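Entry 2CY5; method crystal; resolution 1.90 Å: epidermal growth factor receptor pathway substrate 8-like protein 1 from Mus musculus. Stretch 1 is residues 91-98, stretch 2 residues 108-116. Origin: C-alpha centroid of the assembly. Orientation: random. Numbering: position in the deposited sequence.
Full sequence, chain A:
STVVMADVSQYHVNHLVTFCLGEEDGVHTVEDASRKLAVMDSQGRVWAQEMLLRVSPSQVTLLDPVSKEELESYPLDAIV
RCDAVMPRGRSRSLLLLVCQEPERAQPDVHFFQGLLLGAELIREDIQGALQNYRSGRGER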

ATOM      1  N   SER A  91     -24.860 -10.231 -10.318  1.00 93.99           N
ATOM      2  CA  SER A  91     -25.275 -11.606 -10.024  1.00 91.72           C
ATOM      3  C   SER A  91     -24.218 -12.326  -9.139  1.00 90.32           C
ATOM      4  O   SER A  91     -24.486 -13.422  -8.660  1.00 91.38           O
ATOM      5  CB  SER A  91     -25.427 -12.375 -11.328  1.00 92.75           C
ATOM      6  OG  SER A  91     -24.151 -12.533 -11.945  1.00 94.33           O
ATOM      7  N   ARG A  92     -23.037 -11.676  -8.954  1.00 86.67           N
ATOM      8  CA  ARG A  92     -21.856 -12.138  -8.150  1.00 80.53           C
ATOM      9  C   ARG A  92     -21.496 -11.533  -6.855  1.00 73.66           C
ATOM     10  O   ARG A  92     -21.642 -10.352  -6.609  1.00 68.88           O
ATOM     11  CB  ARG A  92     -20.582 -12.034  -8.909  1.00 83.75           C
ATOM     12  CG  ARG A  92     -20.418 -12.993  -9.876  1.00 85.72           C
ATOM     13  CD  ARG A  92     -19.001 -13.179 -10.039  1.00 87.86           C
ATOM     14  NE  ARG A  92     -18.669 -13.235 -11.446  1.00 89.48           N
ATOM     15  CZ  ARG A  92     -17.441 -13.492 -11.864  1.00 89.99           C
ATOM     16  NH1 ARG A  92     -16.506 -13.712 -10.990  1.00 93.46           N
ATOM     17  NH2 ARG A  92     -17.117 -13.496 -13.137  1.00 91.40           N
ATOM     18  N   SER A  93     -20.669 -12.332  -6.212  1.00 64.08           N
ATOM     19  CA  SER A  93     -20.225 -11.954  -4.910  1.00 60.74           C
ATOM     20  C   SER A  93     -18.839 -11.218  -4.971  1.00 42.88           C
ATOM     21  O   SER A  93     -17.973 -11.502  -5.771  1.00 44.15           O
ATOM     22  CB  SER A  93     -20.198 -13.240  -4.036  1.00 66.02           C
ATOM     23  OG  SER A  93     -20.475 -12.996  -2.632  1.00 74.96           O
ATOM     24  N   LEU A  94     -18.683 -10.183  -4.190  1.00 42.43           N
ATOM     25  CA  LEU A  94     -17.361  -9.573  -4.122  1.00 34.14           C
ATOM     26  C   LEU A  94     -16.770  -9.988  -2.736  1.00 33.15           C
ATOM     27  O   LEU A  94     -17.484 -10.070  -1.714  1.00 35.87           O
ATOM     28  CB  LEU A  94     -17.537  -8.095  -4.069  1.00 35.73           C
ATOM     29  CG  LEU A  94     -18.190  -7.640  -5.433  1.00 46.12           C
ATOM     30  CD1 LEU A  94     -18.261  -6.126  -5.348  1.00 50.56           C
ATOM     31  CD2 LEU A  94     -17.372  -8.149  -6.704  1.00 43.38           C
ATOM     32  N   LEU A  95     -15.458 -10.123  -2.704  1.00 30.50           N
ATOM     33  CA  LEU A  95     -14.764 -10.381  -1.498  1.00 28.23           C
ATOM     34  C   LEU A  95     -14.216  -8.956  -1.018  1.00 38.52           C
ATOM     35  O   LEU A  95     -13.522  -8.220  -1.769  1.00 34.24           O
ATOM     36  CB  LEU A  95     -13.564 -11.266  -1.776  1.00 27.07           C
ATOM     37  CG  LEU A  95     -12.710 -11.352  -0.465  1.00 32.33           C
ATOM     38  CD1 LEU A  95     -13.401 -12.145   0.667  1.00 35.06           C
ATOM     39  CD2 LEU A  95     -11.292 -12.153  -0.783  1.00 32.80           C
ATOM     40  N   LEU A  96     -14.560  -8.540   0.172  1.00 30.25           N
ATOM     41  CA  LEU A  96     -14.032  -7.267   0.641  1.00 35.72           C
ATOM     42  C   LEU A  96     -13.055  -7.543   1.735  1.00 33.11           C
ATOM     43  O   LEU A  96     -13.275  -8.381   2.690  1.00 33.32           O
ATOM     44  CB  LEU A  96     -15.192  -6.481   1.145  1.00 32.22           C
ATOM     45  CG  LEU A  96     -15.022  -4.986   1.380  1.00 47.26           C
ATOM     46  CD1 LEU A  96     -16.371  -4.312   1.583  1.00 46.53           C
ATOM     47  CD2 LEU A  96     -14.320  -4.914   2.566  1.00 43.78           C
ATOM     48  N   LEU A  97     -11.881  -6.946   1.654  1.00 32.50           N
ATOM     49  CA  LEU A  97     -10.880  -7.065   2.755  1.00 32.25           C
ATOM     50  C   LEU A  97     -10.460  -5.648   3.214  1.00 38.27           C
ATOM     51  O   LEU A  97     -10.088  -4.813   2.386  1.00 34.35           O
ATOM     52  CB  LEU A  97      -9.580  -7.800   2.346  1.00 35.22           C
ATOM     53  CG  LEU A  97      -9.490  -9.271   2.307  1.00 48.33           C
ATOM     54  CD1 LEU A  97      -8.089  -9.605   1.625  1.00 46.30           C
ATOM     55  CD2 LEU A  97      -9.472  -9.723   3.765  1.00 45.55           C
ATOM     56  N   VAL A  98     -10.579  -5.346   4.494  1.00 30.79           N
ATOM     57  CA  VAL A  98     -10.091  -4.033   4.939  1.00 31.09           C
ATOM     58  C   VAL A  98      -8.807  -4.365   5.683  1.00 34.39           C
ATOM     59  O   VAL A  98      -8.821  -5.237   6.600  1.00 33.40           O
ATOM     60  CB  VAL A  98     -11.090  -3.419   5.883  1.00 29.77           C
ATOM     61  CG1 VAL A  98     -10.495  -1.962   6.469  1.00 30.34           C
ATOM     62  CG2 VAL A  98     -12.501  -3.422   5.237  1.00 34.06           C
ATOM     63  N   ASP A 108      -7.118   0.485   4.326  1.00 27.94           N
ATOM     64  CA  ASP A 108      -7.485   0.463   2.899  1.00 32.57           C
ATOM     65  C   ASP A 108      -8.614  -0.605   2.766  1.00 31.65           C
ATOM     66  O   ASP A 108      -8.595  -1.632   3.557  1.00 32.26           O
ATOM     67  CB  ASP A 108      -6.319  -0.150   2.129  1.00 34.73           C
ATOM     68  CG  ASP A 108      -5.042   0.716   2.160  1.00 43.99           C
ATOM     69  OD1 ASP A 108      -5.339   1.896   1.896  1.00 39.93           O
ATOM     70  OD2 ASP A 108      -3.860   0.242   2.389  1.00 43.90           O
ATOM     71  N   VAL A 109      -9.455  -0.349   1.760  1.00 30.61           N
ATOM     72  CA  VAL A 109     -10.470  -1.321   1.367  1.00 28.29           C
ATOM     73  C   VAL A 109      -9.960  -2.026   0.084  1.00 31.38           C
ATOM     74  O   VAL A 109      -9.622  -1.322  -0.886  1.00 32.02           O
ATOM     75  CB  VAL A 109     -11.754  -0.608   1.062  1.00 37.34           C
ATOM     76  CG1 VAL A 109     -12.737  -1.627   0.310  1.00 40.37           C
ATOM     77  CG2 VAL A 109     -12.268  -0.039   2.423  1.00 35.44           C
ATOM     78  N   HIS A 110      -9.906  -3.349   0.059  1.00 30.16           N
ATOM     79  CA  HIS A 110      -9.539  -4.042  -1.177  1.00 29.74           C
ATOM     80  C   HIS A 110     -10.844  -4.874  -1.656  1.00 35.52           C
ATOM     81  O   HIS A 110     -11.499  -5.590  -0.836  1.00 34.48           O
ATOM     82  CB  HIS A 110      -8.471  -5.038  -0.918  1.00 31.63           C
ATOM     83  CG  HIS A 110      -7.205  -4.488  -0.306  1.00 35.93           C
ATOM     84  ND1 HIS A 110      -6.189  -3.953  -1.078  1.00 36.85           N
ATOM     85  CD2 HIS A 110      -6.803  -4.365   0.999  1.00 39.14           C
ATOM     86  CE1 HIS A 110      -5.232  -3.502  -0.262  1.00 40.63           C
ATOM     87  NE2 HIS A 110      -5.580  -3.727   0.994  1.00 38.19           N
ATOM     88  N   PHE A 111     -11.218  -4.753  -2.924  1.00 30.23           N
ATOM     89  CA  PHE A 111     -12.341  -5.543  -3.456  1.00 30.84           C
ATOM     90  C   PHE A 111     -11.803  -6.517  -4.504  1.00 34.72           C
ATOM     91  O   PHE A 111     -11.008  -6.131  -5.450  1.00 34.52           O
ATOM     92  CB  PHE A 111     -13.352  -4.642  -4.148  1.00 33.20           C
ATOM     93  CG  PHE A 111     -14.403  -4.085  -3.273  1.00 34.26           C
ATOM     94  CD1 PHE A 111     -15.428  -4.854  -2.833  1.00 34.86           C
ATOM     95  CD2 PHE A 111     -14.375  -2.723  -2.949  1.00 34.97           C
ATOM     96  CE1 PHE A 111     -16.484  -4.316  -2.091  1.00 33.53           C
ATOM     97  CE2 PHE A 111     -15.421  -2.129  -2.195  1.00 31.70           C
ATOM     98  CZ  PHE A 111     -16.525  -2.915  -1.752  1.00 32.59           C
ATOM     99  N   PHE A 112     -12.319  -7.780  -4.404  1.00 34.78           N
ATOM    100  CA  PHE A 112     -11.955  -8.871  -5.349  1.00 27.49           C
ATOM    101  C   PHE A 112     -13.204  -9.539  -5.810  1.00 35.39           C
ATOM    102  O   PHE A 112     -14.210  -9.562  -5.112  1.00 34.69           O
ATOM    103  CB  PHE A 112     -11.028  -9.913  -4.708  1.00 33.09           C
ATOM    104  CG  PHE A 112      -9.788  -9.338  -4.108  1.00 33.89           C
ATOM    105  CD1 PHE A 112      -9.791  -8.841  -2.760  1.00 31.36           C
ATOM    106  CD2 PHE A 112      -8.605  -9.374  -4.770  1.00 32.14           C
ATOM    107  CE1 PHE A 112      -8.598  -8.438  -2.099  1.00 32.19           C
ATOM    108  CE2 PHE A 112      -7.329  -8.944  -4.136  1.00 33.66           C
ATOM    109  CZ  PHE A 112      -7.339  -8.494  -2.778  1.00 34.37           C
ATOM    110  N   GLN A 113     -13.178  -9.974  -7.058  1.00 37.18           N
ATOM    111  CA  GLN A 113     -14.343 -10.653  -7.698  1.00 39.34           C
ATOM    112  C   GLN A 113     -13.952 -12.085  -7.619  1.00 37.83           C
ATOM    113  O   GLN A 113     -12.836 -12.476  -7.927  1.00 37.00           O
ATOM    114  CB  GLN A 113     -14.372 -10.332  -9.148  1.00 44.24           C
ATOM    115  CG  GLN A 113     -15.501 -10.869  -9.849  1.00 52.76           C
ATOM    116  CD  GLN A 113     -15.513 -10.272 -11.226  1.00 57.58           C
ATOM    117  OE1 GLN A 113     -14.477 -10.228 -11.985  1.00 56.97           O
ATOM    118  NE2 GLN A 113     -16.678  -9.784 -11.571  1.00 57.36           N
ATOM    119  N   GLY A 114     -14.847 -12.951  -7.196  1.00 42.67           N
ATOM    120  CA  GLY A 114     -14.372 -14.326  -7.068  1.00 45.22           C
ATOM    121  C   GLY A 114     -14.683 -14.927  -8.451  1.00 40.73           C
ATOM    122  O   GLY A 114     -15.479 -14.321  -9.184  1.00 37.20           O
ATOM    123  N   LEU A 115     -14.044 -16.046  -8.818  1.00 39.43           N
ATOM    124  CA  LEU A 115     -14.425 -16.679 -10.065  1.00 37.80           C
ATOM    125  C   LEU A 115     -15.318 -17.947  -9.736  1.00 36.60           C
ATOM    126  O   LEU A 115     -16.380 -17.878  -9.107  1.00 33.88           O
ATOM    127  CB  LEU A 115     -13.175 -17.075 -10.759  1.00 32.43           C
ATOM    128  CG  LEU A 115     -12.278 -15.765 -10.851  1.00 42.07           C
ATOM    129  CD1 LEU A 115     -10.846 -16.039 -11.345  1.00 43.62           C
ATOM    130  CD2 LEU A 115     -13.047 -14.876 -11.907  1.00 38.15           C
ATOM    131  N   LEU A 116     -14.813 -19.109 -10.100  1.00 35.45           N
ATOM    132  CA  LEU A 116     -15.678 -20.307  -9.874  1.00 37.57           C
ATOM    133  C   LEU A 116     -15.976 -20.580  -8.359  1.00 38.15           C
ATOM    134  O   LEU A 116     -17.104 -20.918  -8.003  1.00 35.55           O
ATOM    135  CB  LEU A 116     -15.006 -21.542 -10.550  1.00 35.56           C
ATOM    136  CG  LEU A 116     -15.961 -22.754 -10.616  1.00 38.93           C
ATOM    137  CD1 LEU A 116     -17.279 -22.590 -11.382  1.00 36.92           C
ATOM    138  CD2 LEU A 116     -15.072 -23.738 -11.427  1.00 35.80           C
TER

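The strand that begins at Leu-94 and the strand that begins at Asp-108 run antiparallel, their axes approaching to 4.6 Å, and the two stretches together bury 713 Å² between them. Four backbone hydrogen bonds set the register: Leu-95 N to Phe-112 O (2.8 Å) and Phe-112 N to Leu-95 O (2.9 Å) form one pair, Leu-97 N to His-110 O (2.9 Å) and His-110 N to Leu-97 O (2.8 Å) the next. Between them the carbonyls also receive CA-H...O contacts, such as Leu-96 CA to His-110 O at 3.4 Å.

Phe-112 is covered over a large area, on the face it shares with Leu-95, Leu-97 and His-110. Its chi1 is m, and the ring reaches along the sheet to Leu-97, whose CD1 lies 3.9 Å from Phe-112 CE1; nearer the backbone, Leu-95 CB and Phe-112 CB are 4.1 Å apart. An aromatic ring suits this place because it spans both leucines from one position. His-110, also buried, has its ND1 hydrogen-bonded elsewhere in the structure.

Phe-111 occupies the other face with Leu-94, Leu-96, Val-98, Val-109 and Gln-113. Its end comes nearer the partner strand, so that Leu-96 CG sits over the ring in a CH-pi contact, 4.2 Å from the Phe-111 centroid, while Leu-96 CD1 approaches Phe-111 CZ to 3.6 Å. Leu-94 CD1 packs 4.0 Å from Phe-111 CD1, and Leu-96 CG meets Val-109 CG1 at 4.2 Å; branched aliphatic chains fill the space beside the ring without polar groups to satisfy.

Arg-92, before the strand, covers as much surface as Phe-112 but is poorly ordered. Its guanidinium lies with one face over Gln-113, NH1 3.2 Å from Gln-113 CG, yet the modelled position clashes with Gly-114 and supports no bond there. Gly-114 N is buried without a partner.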